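Local coordinates for glycolipid-binding domain-containing protein (Pseudomonas aeruginosa, PDB 2H1T), which is of unknown function but, as a member of a putative glycolipid-binding family, may bind glycolipids or take part in their metabolism, at residues Y46-R51 against I103-S108; R126-A131 against S143-Y148. All blocks are in the same frame, centred on the assembly; numbering follows the deposited sequence.

Contact 1: residues Y46-R51 against I103-S108. With EDO (1,2-ethanediol), chain D.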
ATOM      1  N   TYR A  46       4.105  -0.913  -2.362  1.00 15.87           N
ATOM      2  CA  TYR A  46       3.854  -2.304  -2.711  1.00 17.84           C
ATOM      3  C   TYR A  46       3.083  -2.986  -1.587  1.00 17.84           C
ATOM      4  O   TYR A  46       2.926  -2.451  -0.486  1.00 16.11           O
ATOM      5  CB  TYR A  46       5.172  -3.043  -3.049  1.00 18.16           C
ATOM      6  CG  TYR A  46       6.128  -3.166  -1.892  1.00 19.05           C
ATOM      7  CD1 TYR A  46       6.075  -4.276  -1.043  1.00 17.48           C
ATOM      8  CD2 TYR A  46       7.113  -2.189  -1.643  1.00 13.63           C
ATOM      9  CE1 TYR A  46       6.968  -4.410   0.073  1.00 19.93           C
ATOM     10  CE2 TYR A  46       8.001  -2.312  -0.501  1.00 17.22           C
ATOM     11  CZ  TYR A  46       7.919  -3.437   0.327  1.00 19.62           C
ATOM     12  OH  TYR A  46       8.741  -3.601   1.442  1.00 16.49           O
ATOM     13  N   GLN A  47       2.533  -4.148  -1.902  1.00 18.90           N
ATOM     14  CA  GLN A  47       1.957  -4.999  -0.893  1.00 18.75           C
ATOM     15  C   GLN A  47       2.554  -6.386  -1.073  1.00 19.67           C
ATOM     16  O   GLN A  47       2.509  -6.947  -2.185  1.00 16.93           O
ATOM     17  CB  GLN A  47       0.447  -5.103  -0.993  1.00 17.62           C
ATOM     18  CG  GLN A  47      -0.137  -6.061   0.085  1.00 21.71           C
ATOM     19  CD  GLN A  47      -1.628  -5.899   0.322  1.00 24.91           C
ATOM     20  OE1 GLN A  47      -2.142  -4.770   0.399  1.00 29.86           O
ATOM     21  NE2 GLN A  47      -2.342  -7.031   0.434  1.00 26.10           N
ATOM     22  N   LEU A  48       3.048  -6.913   0.053  1.00 18.48           N
ATOM     23  CA  LEU A  48       3.614  -8.248   0.144  1.00 15.88           C
ATOM     24  C   LEU A  48       2.654  -9.094   0.975  1.00 15.85           C
ATOM     25  O   LEU A  48       2.277  -8.718   2.087  1.00 18.38           O
ATOM     26  CB  LEU A  48       4.975  -8.207   0.850  1.00 14.35           C
ATOM     27  CG  LEU A  48       5.607  -9.597   1.069  1.00 16.28           C
ATOM     28  CD1 LEU A  48       5.904 -10.249  -0.254  1.00 16.89           C
ATOM     29  CD2 LEU A  48       6.875  -9.498   1.866  1.00 18.86           C
ATOM     30  N   ASP A  49       2.258 -10.227   0.431  1.00 15.16           N
ATOM     31  CA  ASP A  49       1.485 -11.250   1.153  1.00 16.24           C
ATOM     32  C   ASP A  49       2.409 -12.438   1.279  1.00 14.78           C
ATOM     33  O   ASP A  49       3.052 -12.819   0.320  1.00 14.18           O
ATOM     34  CB  ASP A  49       0.229 -11.663   0.364  1.00 16.42           C
ATOM     35  CG  ASP A  49      -0.768 -10.528   0.191  1.00 26.31           C
ATOM     36  OD1 ASP A  49      -0.967  -9.748   1.123  1.00 25.81           O
ATOM     37  OD2 ASP A  49      -1.357 -10.412  -0.910  1.00 36.98           O
ATOM     38  N   TYR A  50       2.534 -13.006   2.467  1.00 15.84           N
ATOM     39  CA  TYR A  50       3.372 -14.165   2.590  1.00 15.63           C
ATOM     40  C   TYR A  50       2.861 -15.158   3.604  1.00 16.45           C
ATOM     41  O   TYR A  50       2.101 -14.807   4.503  1.00 16.65           O
ATOM     42  CB  TYR A  50       4.815 -13.747   2.887  1.00 14.62           C
ATOM     43  CG  TYR A  50       5.106 -13.231   4.305  1.00 11.20           C
ATOM     44  CD1 TYR A  50       5.359 -14.104   5.381  1.00 10.37           C
ATOM     45  CD2 TYR A  50       5.246 -11.862   4.555  1.00 12.49           C
ATOM     46  CE1 TYR A  50       5.643 -13.602   6.661  1.00 14.87           C
ATOM     47  CE2 TYR A  50       5.583 -11.373   5.828  1.00 14.21           C
ATOM     48  CZ  TYR A  50       5.784 -12.252   6.863  1.00 13.44           C
ATOM     49  OH  TYR A  50       6.109 -11.745   8.114  1.00 15.69           O
ATOM     50  N   ARG A  51       3.296 -16.392   3.437  1.00 16.95           N
ATOM     51  CA  ARG A  51       2.968 -17.432   4.401  1.00 17.77           C
ATOM     52  C   ARG A  51       4.213 -18.232   4.689  1.00 13.59           C
ATOM     53  O   ARG A  51       4.906 -18.645   3.753  1.00 13.42           O
ATOM     54  CB  ARG A  51       1.829 -18.315   3.858  1.00 18.55           C
ATOM     55  CG  ARG A  51       1.513 -19.556   4.755  1.00 22.17           C
ATOM     56  CD  ARG A  51       0.394 -20.455   4.195  1.00 26.13           C
ATOM     57  NE  ARG A  51       0.661 -20.966   2.844  1.00 34.57           N
ATOM     58  CZ  ARG A  51       1.362 -22.067   2.547  1.00 37.61           C
ATOM     59  NH1 ARG A  51       1.936 -22.816   3.502  1.00 40.47           N
ATOM     60  NH2 ARG A  51       1.501 -22.418   1.268  1.00 37.62           N
ATOM     61  N   ILE A 103      14.659 -17.859   7.751  1.00 18.82           N
ATOM     62  CA  ILE A 103      14.437 -16.767   6.809  1.00 18.63           C
ATOM     63  C   ILE A 103      14.397 -15.453   7.615  1.00 16.07           C
ATOM     64  O   ILE A 103      13.975 -15.438   8.771  1.00 16.80           O
ATOM     65  CB  ILE A 103      13.122 -16.978   5.999  1.00 19.69           C
ATOM     66  CG1 ILE A 103      13.378 -17.916   4.826  1.00 24.32           C
ATOM     67  CG2 ILE A 103      12.588 -15.695   5.396  1.00 21.25           C
ATOM     68  CD1 ILE A 103      12.134 -18.101   3.905  1.00 24.66           C
ATOM     69  N   ASP A 104      14.867 -14.383   6.988  1.00 16.51           N
ATOM     70  CA  ASP A 104      14.755 -13.018   7.496  1.00 15.59           C
ATOM     71  C   ASP A 104      14.192 -12.181   6.343  1.00 15.78           C
ATOM     72  O   ASP A 104      14.816 -12.039   5.283  1.00 15.00           O
ATOM     73  CB  ASP A 104      16.125 -12.517   7.950  1.00 15.84           C
ATOM     74  CG  ASP A 104      16.111 -11.073   8.453  1.00 18.75           C
ATOM     75  OD1 ASP A 104      15.052 -10.373   8.384  1.00 16.79           O
ATOM     76  OD2 ASP A 104      17.196 -10.616   8.916  1.00 23.63           O
ATOM     77  N   ILE A 105      12.993 -11.665   6.551  1.00 14.39           N
ATOM     78  CA  ILE A 105      12.281 -10.863   5.534  1.00 15.11           C
ATOM     79  C   ILE A 105      12.442  -9.434   6.004  1.00 16.25           C
ATOM     80  O   ILE A 105      12.141  -9.143   7.157  1.00 16.58           O
ATOM     81  CB  ILE A 105      10.754 -11.162   5.536  1.00 16.84           C
ATOM     82  CG1 ILE A 105      10.429 -12.591   5.058  1.00 14.69           C
ATOM     83  CG2 ILE A 105      10.036 -10.151   4.646  1.00 15.71           C
ATOM     84  CD1 ILE A 105       9.131 -13.157   5.615  1.00 16.39           C
ATOM     85  N   TRP A 106      12.839  -8.543   5.097  1.00 16.46           N
ATOM     86  CA  TRP A 106      12.759  -7.071   5.302  1.00 15.69           C
ATOM     87  C   TRP A 106      11.577  -6.594   4.461  1.00 17.42           C
ATOM     88  O   TRP A 106      11.439  -7.000   3.308  1.00 18.07           O
ATOM     89  CB  TRP A 106      14.042  -6.331   4.835  1.00 17.60           C
ATOM     90  CG  TRP A 106      13.840  -4.846   4.734  1.00 17.77           C
ATOM     91  CD1 TRP A 106      13.504  -4.102   3.608  1.00 22.68           C
ATOM     92  CD2 TRP A 106      13.891  -3.904   5.821  1.00 20.86           C
ATOM     93  NE1 TRP A 106      13.326  -2.769   3.957  1.00 21.86           N
ATOM     94  CE2 TRP A 106      13.572  -2.624   5.297  1.00 19.11           C
ATOM     95  CE3 TRP A 106      14.139  -4.029   7.188  1.00 20.58           C
ATOM     96  CZ2 TRP A 106      13.527  -1.480   6.095  1.00 21.60           C
ATOM     97  CZ3 TRP A 106      14.098  -2.880   7.983  1.00 21.60           C
ATOM     98  CH2 TRP A 106      13.793  -1.632   7.430  1.00 21.69           C
ATOM     99  N   PRO A 107      10.759  -5.692   4.995  1.00 15.55           N
ATOM    100  CA  PRO A 107      10.769  -5.139   6.344  1.00 15.50           C
ATOM    101  C   PRO A 107       9.799  -5.827   7.289  1.00 16.50           C
ATOM    102  O   PRO A 107       8.613  -5.476   7.335  1.00 15.76           O
ATOM    103  CB  PRO A 107      10.330  -3.695   6.090  1.00 15.82           C
ATOM    104  CG  PRO A 107       9.439  -3.767   4.935  1.00 16.09           C
ATOM    105  CD  PRO A 107       9.814  -4.954   4.121  1.00 13.65           C
ATOM    106  N   SER A 108      10.294  -6.771   8.089  1.00 14.39           N
ATOM    107  CA  SER A 108       9.410  -7.411   9.076  1.00 15.04           C
ATOM    108  C   SER A 108      10.133  -7.832  10.330  1.00 15.73           C
ATOM    109  O   SER A 108      11.085  -8.606  10.286  1.00 17.88           O
ATOM    110  CB  SER A 108       8.672  -8.613   8.511  1.00 15.76           C
ATOM    111  OG  SER A 108       7.913  -9.290   9.517  1.00 16.56           O
TER
HETATM  112  C1  EDO D 189       0.067 -15.479  -0.010  1.00 39.60           C
HETATM  113  O1  EDO D 189       1.446 -15.809  -0.191  1.00 35.69           O
HETATM  114  C2  EDO D 189      -0.535 -16.336   1.098  1.00 41.81           C
HETATM  115  O2  EDO D 189      -1.499 -15.596   1.884  1.00 45.02           O

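Contact 2: residues R126-A131 against S143-Y148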
ATOM      1  N   ARG A 126      25.526 -16.628  23.060  1.00 14.82           N
ATOM      2  CA  ARG A 126      25.595 -16.095  21.717  1.00 14.68           C
ATOM      3  C   ARG A 126      25.527 -17.232  20.699  1.00 14.00           C
ATOM      4  O   ARG A 126      26.103 -18.317  20.900  1.00 14.65           O
ATOM      5  CB  ARG A 126      26.907 -15.307  21.566  1.00 14.51           C
ATOM      6  CG  ARG A 126      27.265 -14.912  20.153  1.00 14.39           C
ATOM      7  CD  ARG A 126      28.699 -14.413  20.067  1.00 16.37           C
ATOM      8  NE  ARG A 126      29.010 -13.918  18.715  1.00 19.92           N
ATOM      9  CZ  ARG A 126      28.826 -12.668  18.295  1.00 15.83           C
ATOM     10  NH1 ARG A 126      28.341 -11.755  19.117  1.00 18.78           N
ATOM     11  NH2 ARG A 126      29.128 -12.333  17.035  1.00 16.97           N
ATOM     12  N   ALA A 127      24.820 -16.990  19.602  1.00 13.50           N
ATOM     13  CA  ALA A 127      24.857 -17.881  18.436  1.00 14.19           C
ATOM     14  C   ALA A 127      25.070 -17.100  17.148  1.00 16.04           C
ATOM     15  O   ALA A 127      24.487 -16.027  16.944  1.00 16.40           O
ATOM     16  CB  ALA A 127      23.587 -18.683  18.334  1.00 15.58           C
ATOM     17  N   GLU A 128      25.888 -17.645  16.254  1.00 16.26           N
ATOM     18  CA  GLU A 128      25.987 -17.085  14.940  1.00 15.80           C
ATOM     19  C   GLU A 128      25.218 -18.007  13.979  1.00 15.85           C
ATOM     20  O   GLU A 128      25.363 -19.232  14.027  1.00 13.87           O
ATOM     21  CB  GLU A 128      27.441 -16.901  14.536  1.00 15.48           C
ATOM     22  CG  GLU A 128      28.290 -16.213  15.619  1.00 18.17           C
ATOM     23  CD  GLU A 128      29.625 -15.711  15.106  1.00 21.34           C
ATOM     24  OE1 GLU A 128      30.101 -16.267  14.096  1.00 32.26           O
ATOM     25  OE2 GLU A 128      30.221 -14.778  15.706  1.00 29.01           O
ATOM     26  N   ILE A 129      24.396 -17.410  13.123  1.00 15.24           N
ATOM     27  CA  ILE A 129      23.531 -18.167  12.246  1.00 17.77           C
ATOM     28  C   ILE A 129      23.781 -17.704  10.819  1.00 16.68           C
ATOM     29  O   ILE A 129      24.424 -16.670  10.596  1.00 18.20           O
ATOM     30  CB  ILE A 129      22.019 -18.034  12.631  1.00 20.40           C
ATOM     31  CG1 ILE A 129      21.475 -16.650  12.246  1.00 20.04           C
ATOM     32  CG2 ILE A 129      21.804 -18.258  14.141  1.00 22.22           C
ATOM     33  CD1 ILE A 129      19.992 -16.503  12.332  1.00 21.85           C
ATOM     34  N   ARG A 130      23.322 -18.528   9.884  1.00 17.29           N
ATOM     35  CA  ARG A 130      23.239 -18.197   8.476  1.00 17.86           C
ATOM     36  C   ARG A 130      21.763 -18.058   8.092  1.00 18.30           C
ATOM     37  O   ARG A 130      20.992 -19.036   8.033  1.00 17.62           O
ATOM     38  CB  ARG A 130      24.006 -19.226   7.646  1.00 18.70           C
ATOM     39  CG  ARG A 130      24.101 -18.875   6.161  1.00 19.93           C
ATOM     40  CD  ARG A 130      24.790 -19.975   5.315  1.00 23.57           C
ATOM     41  NE  ARG A 130      26.176 -20.128   5.693  1.00 27.30           N
ATOM     42  CZ  ARG A 130      27.142 -19.249   5.397  1.00 35.46           C
ATOM     43  NH1 ARG A 130      26.903 -18.141   4.671  1.00 36.87           N
ATOM     44  NH2 ARG A 130      28.375 -19.468   5.844  1.00 38.05           N
ATOM     45  N   ALA A 131      21.334 -16.813   7.905  1.00 17.89           N
ATOM     46  CA  ALA A 131      19.953 -16.535   7.629  1.00 16.28           C
ATOM     47  C   ALA A 131      19.730 -16.389   6.135  1.00 15.12           C
ATOM     48  O   ALA A 131      20.578 -15.863   5.415  1.00 17.24           O
ATOM     49  CB  ALA A 131      19.503 -15.233   8.342  1.00 18.84           C
ATOM     50  N   SER A 143      22.061 -15.544   1.231  1.00 17.51           N
ATOM     51  CA  SER A 143      22.568 -15.917   2.542  0.50 19.71           C
ATOM     52  C   SER A 143      23.207 -14.726   3.274  1.00 19.32           C
ATOM     53  O   SER A 143      23.905 -13.905   2.674  1.00 18.94           O
ATOM     54  CB  SER A 143      23.571 -17.058   2.411  0.50 21.04           C
ATOM     55  OG  SER A 143      23.961 -17.476   3.691  0.50 22.55           O
HETATM   56  N   MSE A 144      22.961 -14.637   4.581  1.00 18.97           N
HETATM   57  CA  MSE A 144      23.513 -13.553   5.403  1.00 21.49           C
HETATM   58  C   MSE A 144      23.847 -14.034   6.819  1.00 20.25           C
HETATM   59  O   MSE A 144      22.995 -14.617   7.502  1.00 17.99           O
HETATM   60  CB  MSE A 144      22.546 -12.375   5.495  1.00 23.02           C
HETATM   61  CG  MSE A 144      23.096 -11.234   6.259  1.00 25.71           C
HETATM   62 SE   MSE A 144      21.760  -9.925   6.541  0.75 32.84          SE
HETATM   63  CE  MSE A 144      21.764  -9.217   4.753  1.00 37.01           C
ATOM     64  N   ARG A 145      25.089 -13.804   7.220  1.00 19.61           N
ATOM     65  CA  ARG A 145      25.577 -14.166   8.538  1.00 20.16           C
ATOM     66  C   ARG A 145      25.072 -13.158   9.576  1.00 18.66           C
ATOM     67  O   ARG A 145      25.173 -11.954   9.381  1.00 16.58           O
ATOM     68  CB  ARG A 145      27.108 -14.251   8.542  1.00 21.36           C
ATOM     69  CG  ARG A 145      27.655 -15.452   7.747  1.00 23.94           C
ATOM     70  CD  ARG A 145      29.159 -15.409   7.546  1.00 25.96           C
ATOM     71  NE  ARG A 145      29.842 -15.292   8.830  1.00 30.99           N
ATOM     72  CZ  ARG A 145      30.587 -14.262   9.221  1.00 33.24           C
ATOM     73  NH1 ARG A 145      30.855 -13.238   8.412  1.00 37.29           N
ATOM     74  NH2 ARG A 145      31.119 -14.289  10.434  1.00 35.95           N
ATOM     75  N   GLN A 146      24.500 -13.687  10.655  1.00 17.03           N
ATOM     76  CA  GLN A 146      23.889 -12.879  11.701  1.00 16.00           C
ATOM     77  C   GLN A 146      24.296 -13.456  13.039  1.00 14.66           C
ATOM     78  O   GLN A 146      24.637 -14.620  13.123  1.00 15.46           O
ATOM     79  CB  GLN A 146      22.379 -12.901  11.581  1.00 15.87           C
ATOM     80  CG  GLN A 146      21.856 -12.395  10.254  1.00 15.16           C
ATOM     81  CD  GLN A 146      20.365 -12.389  10.165  1.00 17.00           C
ATOM     82  OE1 GLN A 146      19.660 -12.964  11.017  1.00 17.86           O
ATOM     83  NE2 GLN A 146      19.851 -11.680   9.161  1.00 15.67           N
ATOM     84  N   ALA A 147      24.225 -12.653  14.097  1.00 13.10           N
ATOM     85  CA  ALA A 147      24.359 -13.206  15.450  1.00 14.96           C
ATOM     86  C   ALA A 147      23.225 -12.759  16.359  1.00 14.54           C
ATOM     87  O   ALA A 147      22.713 -11.617  16.250  1.00 16.61           O
ATOM     88  CB  ALA A 147      25.699 -12.834  16.071  1.00 16.51           C
ATOM     89  N   TYR A 148      22.841 -13.675  17.237  1.00 15.73           N
ATOM     90  CA  TYR A 148      21.912 -13.397  18.320  1.00 14.99           C
ATOM     91  C   TYR A 148      22.549 -13.727  19.673  1.00 15.92           C
ATOM     92  O   TYR A 148      23.132 -14.805  19.874  1.00 13.86           O
ATOM     93  CB  TYR A 148      20.634 -14.228  18.151  1.00 15.82           C
ATOM     94  CG  TYR A 148      19.657 -13.768  17.095  1.00 15.61           C
ATOM     95  CD1 TYR A 148      19.913 -13.975  15.735  1.00 16.57           C
ATOM     96  CD2 TYR A 148      18.432 -13.225  17.459  1.00 14.61           C
ATOM     97  CE1 TYR A 148      18.966 -13.559  14.741  1.00 11.46           C
ATOM     98  CE2 TYR A 148      17.503 -12.819  16.501  1.00 15.55           C
ATOM     99  CZ  TYR A 148      17.791 -12.982  15.157  1.00 14.81           C
ATOM    100  OH  TYR A 148      16.870 -12.576  14.225  1.00 18.22           O
TER
HETATM  101  O   HOH W   1      29.360 -16.435  11.593  1.00 34.47           O

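Contact 1: residues Y46-R51 against I103-S108
Ile105 and Tyr50 contribute the largest shares of this contact, their side chains meeting tip to tip with the CA atoms of Ile105 and Tyr50 9.9 Å apart. CG1 of Ile105 is anti to the carbonyl carbon (chi1 -67°), and CD1 beyond it lies over one face of the Tyr50 ring, 3.7 Å from the ring centroid and 14° off the normal. It sits toward the CE1 and CZ side of the ring, a CH-pi contact. The other branch, Ile105 CG2, faces Leu48 CD2 at 4.3 Å, a looser apolar touch. Next along the chain, Pro107 follows Trp106 through a cis peptide and lays its CB over the centre of the indole. Its CD meets Tyr46 OH at 3.2 Å, again tip to tip. Ser108 closes the segment with OG 3.4 Å from Tyr50 OH; both hydroxyls bond to the carboxylate of Glu22, which gives a residue of strand 45-54 and one of the loop after strand 102-106 a common partner.

Tyr46, Leu48 and Tyr50 thus bring one face of the antiparallel sheet against the outermost strand of the mixed sheet, 102-106, and the loop that follows it. Strand 45-54 is itself bonded to strands 30-38 and 60-69, strand 102-106 borders strand 126-135, and on the dimer side Trp106 meets Trp14 of the second subunit.

Contact 2: residues R126-A131 against S143-Y148
Gln146 packs on Ala131 and Ile129 from across an antiparallel pair of strands. Its CB lies 3.9 Å from Ile129 CG1; CG then passes Ala131 CB, and CD comes within 3.5 Å of that same methyl. With CD anti to CA (chi2 -178°), CD is carried to Ala131 CB, and OE1 beside it also approaches Ile129 CD1 at 3.8 Å. NE2 at the tip bonds to Asp104 OD2. Ile129 CD1 further touches Tyr148 CE1, obliquely to the ring.

Paired main-chain bonds at Ala127-Tyr148, Ile129-Gln146 and Ala131-Met144 hold the register. The face bearing Glu128 and Arg145 is more polar. Arg126 NH2 forms a salt bridge with Glu128 OE2 (3.0 Å) within its own strand, while Ala147 CB rests over one face of that guanidinium. Glu128 OE1 and Arg145 NH2 are joined through a water. Arg130 NH1 may reach one of two conformers of Ser143, but the closeness of that OG to Arg130 CG makes the bond doubtful.

The pair is a beta hairpin of strands 126-135 and 142-152. Helix 113-119 covers Ala127, Ile129 and Tyr148, strand 155-160 continues the sheet beyond 142-152, and Glu159 gives Arg126 a second carboxylate.

Overall arrangement
Contact 1 is core and contact 2 only partly buried. The first joins two sheets through side chains alone, aromatic and aliphatic tips with buried hydroxyls around one glutamate; the second lies within a single sheet, where main-chain hydrogen bonds do most of the work and arginines, a glutamate and water decorate the outer face. They share the mixed sheet, since strand 102-106 of contact 1 runs parallel to its neighbour 126-135 of contact 2. Although their centres are about 19 Å apart, Asp104 OD2 and Gln146 NE2 meet at 2.9 Å in a probable hydrogen bond, linking the edge strand to the hairpin.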